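PDB 3EB7: insecticidal Delta-Endotoxin Cry8Ea1 from Bacillus Thuringiensis, which is toxic to the larvae of the underground pest Holotrichia parallela, probably by inserting helices of its N-terminal domain into gut-cell membranes to form pores. Local coordinates for residues A[11-16]-A[37-42]. Sequence-based numbering, arbitrary orientation.
Sequences ISLVGT and IDVLWP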
loop_
_atom_site.group_PDB
_atom_site.type_symbol
_atom_site.label_atom_id
_atom_site.label_comp_id
_atom_site.label_asym_id
_atom_site.label_seq_id
_atom_site.Cartn_x
_atom_site.Cartn_y
_atom_site.Cartn_z
ATOM N N ILE A 11 -3.169 -6.445 -6.853
ATOM C CA ILE A 11 -2.330 -5.295 -7.264
ATOM C C ILE A 11 -2.900 -4.615 -8.493
ATOM O O ILE A 11 -2.914 -3.383 -8.594
ATOM C CB ILE A 11 -0.863 -5.696 -7.491
ATOM C CG1 ILE A 11 -0.135 -5.759 -6.141
ATOM C CG2 ILE A 11 -0.169 -4.718 -8.400
ATOM C CD1 ILE A 11 1.245 -6.363 -6.220
ATOM N N SER A 12 -3.378 -5.435 -9.431
ATOM C CA SER A 12 -3.966 -4.954 -10.658
ATOM C C SER A 12 -5.238 -4.127 -10.383
ATOM O O SER A 12 -5.479 -3.071 -11.004
ATOM C CB SER A 12 -4.297 -6.179 -11.515
ATOM O OG SER A 12 -5.148 -5.833 -12.586
ATOM N N LEU A 13 -6.065 -4.634 -9.464
ATOM C CA LEU A 13 -7.302 -3.990 -9.084
ATOM C C LEU A 13 -7.035 -2.662 -8.431
ATOM O O LEU A 13 -7.655 -1.683 -8.829
ATOM C CB LEU A 13 -8.145 -4.891 -8.179
ATOM C CG LEU A 13 -9.367 -5.615 -8.751
ATOM C CD1 LEU A 13 -9.430 -5.713 -10.285
ATOM C CD2 LEU A 13 -9.417 -6.972 -8.149
ATOM N N VAL A 14 -6.094 -2.583 -7.479
ATOM C CA VAL A 14 -5.803 -1.264 -6.889
ATOM C C VAL A 14 -5.209 -0.277 -7.884
ATOM O O VAL A 14 -5.504 0.908 -7.829
ATOM C CB VAL A 14 -5.027 -1.254 -5.527
ATOM C CG1 VAL A 14 -5.536 -2.296 -4.589
ATOM C CG2 VAL A 14 -3.585 -1.376 -5.730
ATOM N N GLY A 15 -4.405 -0.770 -8.816
ATOM C CA GLY A 15 -3.906 0.072 -9.879
ATOM C C GLY A 15 -4.979 0.632 -10.788
ATOM O O GLY A 15 -4.918 1.785 -11.206
ATOM N N THR A 16 -5.971 -0.175 -11.102
ATOM C CA THR A 16 -7.045 0.284 -11.973
ATOM C C THR A 16 -7.903 1.351 -11.294
ATOM O O THR A 16 -8.202 2.384 -11.879
ATOM C CB THR A 16 -7.977 -0.870 -12.355
ATOM O OG1 THR A 16 -7.233 -1.828 -13.091
ATOM C CG2 THR A 16 -9.099 -0.358 -13.244
ATOM N N ILE A 37 -15.033 -6.540 -13.775
ATOM C CA ILE A 37 -15.732 -7.782 -14.126
ATOM C C ILE A 37 -14.846 -8.797 -14.869
ATOM O O ILE A 37 -14.916 -9.979 -14.579
ATOM C CB ILE A 37 -17.013 -7.490 -14.893
ATOM C CG1 ILE A 37 -17.991 -6.748 -13.953
ATOM C CG2 ILE A 37 -17.632 -8.784 -15.461
ATOM C CD1 ILE A 37 -19.347 -6.353 -14.579
ATOM N N ASP A 38 -13.993 -8.338 -15.785
ATOM C CA ASP A 38 -13.036 -9.219 -16.450
ATOM C C ASP A 38 -12.052 -9.872 -15.507
ATOM O O ASP A 38 -11.691 -11.032 -15.720
ATOM C CB ASP A 38 -12.222 -8.478 -17.505
ATOM C CG ASP A 38 -12.884 -8.475 -18.855
ATOM O OD1 ASP A 38 -12.150 -8.173 -19.834
ATOM O OD2 ASP A 38 -14.115 -8.758 -18.956
ATOM N N VAL A 39 -11.595 -9.120 -14.505
ATOM C CA VAL A 39 -10.583 -9.600 -13.581
ATOM C C VAL A 39 -11.247 -10.560 -12.578
ATOM O O VAL A 39 -10.753 -11.678 -12.354
ATOM C CB VAL A 39 -9.847 -8.418 -12.891
ATOM C CG1 VAL A 39 -8.785 -8.903 -11.859
ATOM C CG2 VAL A 39 -9.188 -7.539 -13.931
ATOM N N LEU A 40 -12.392 -10.157 -12.027
ATOM C CA LEU A 40 -13.041 -10.918 -10.966
ATOM C C LEU A 40 -13.891 -12.094 -11.448
ATOM O O LEU A 40 -14.091 -13.066 -10.734
ATOM C CB LEU A 40 -13.816 -9.972 -10.030
ATOM C CG LEU A 40 -12.934 -9.045 -9.159
ATOM C CD1 LEU A 40 -13.753 -7.983 -8.444
ATOM C CD2 LEU A 40 -12.108 -9.847 -8.158
ATOM N N TRP A 41 -14.375 -12.011 -12.676
ATOM C CA TRP A 41 -15.150 -13.107 -13.253
ATOM C C TRP A 41 -14.619 -13.422 -14.651
ATOM O O TRP A 41 -15.258 -13.073 -15.648
ATOM C CB TRP A 41 -16.648 -12.787 -13.251
ATOM C CG TRP A 41 -17.215 -12.730 -11.863
ATOM C CD1 TRP A 41 -17.570 -13.798 -11.061
ATOM C CD2 TRP A 41 -17.449 -11.554 -11.079
ATOM N NE1 TRP A 41 -18.018 -13.345 -9.844
ATOM C CE2 TRP A 41 -17.957 -11.978 -9.829
ATOM C CE3 TRP A 41 -17.303 -10.178 -11.321
ATOM C CZ2 TRP A 41 -18.334 -11.065 -8.818
ATOM C CZ3 TRP A 41 -17.661 -9.278 -10.322
ATOM C CH2 TRP A 41 -18.183 -9.725 -9.084
ATOM N N PRO A 42 -13.431 -14.064 -14.722
ATOM C CA PRO A 42 -12.873 -14.417 -16.029
ATOM C C PRO A 42 -13.598 -15.596 -16.710
ATOM O O PRO A 42 -13.444 -15.789 -17.926
ATOM C CB PRO A 42 -11.411 -14.754 -15.729
ATOM C CG PRO A 42 -11.225 -14.583 -14.202
ATOM C CD PRO A 42 -12.572 -14.519 -13.599
#
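With chi1 at 178°, Val-39 holds CG1 anti to its own backbone N and meets Leu-13, whose chi1 of -104° and chi2 of 17°, both away from staggered values, turn the fork at CG so that CD1 meets Val-39 and CD2 meets Leu-40. The setting is the helical bundle of the three-domain Cry toxins, where helices 2-20 and 26-40 form a helical hairpin at the start of the chain. Leu-13 CD1 comes tip to tip with the valine, 3.6 Å from Val-39 CG1 and 3.8 Å from Val-39 CB, so it rests against the branch point as well as a methyl. The second branch turns to Leu-40, which starts beside the line of approach but bends its end inward.

No hydrogen bond joins the two segments, 147 Å² is buried in total and the CA atoms of Leu-13 and Val-39 are still 7.9 Å apart, so within 4.5 Å the helices meet through side chains only, those of Leu-13, Val-39 and Leu-40. Helix 133-153 adds to the packing, with Gln-138 against Leu-13 and Leu-142 against Leu-40. Trp-41, the first residue to leave helical geometry, turns one ring face to Leu-40 CB, which sits near the rim and not over the centre, and donates its NE1 proton to Leu-75 O, tying the helix end to helix 65-93. Across the hairpin, the second methyl contact runs from Leu-13 CD2 to Leu-40 CD2 at 3.9 Å.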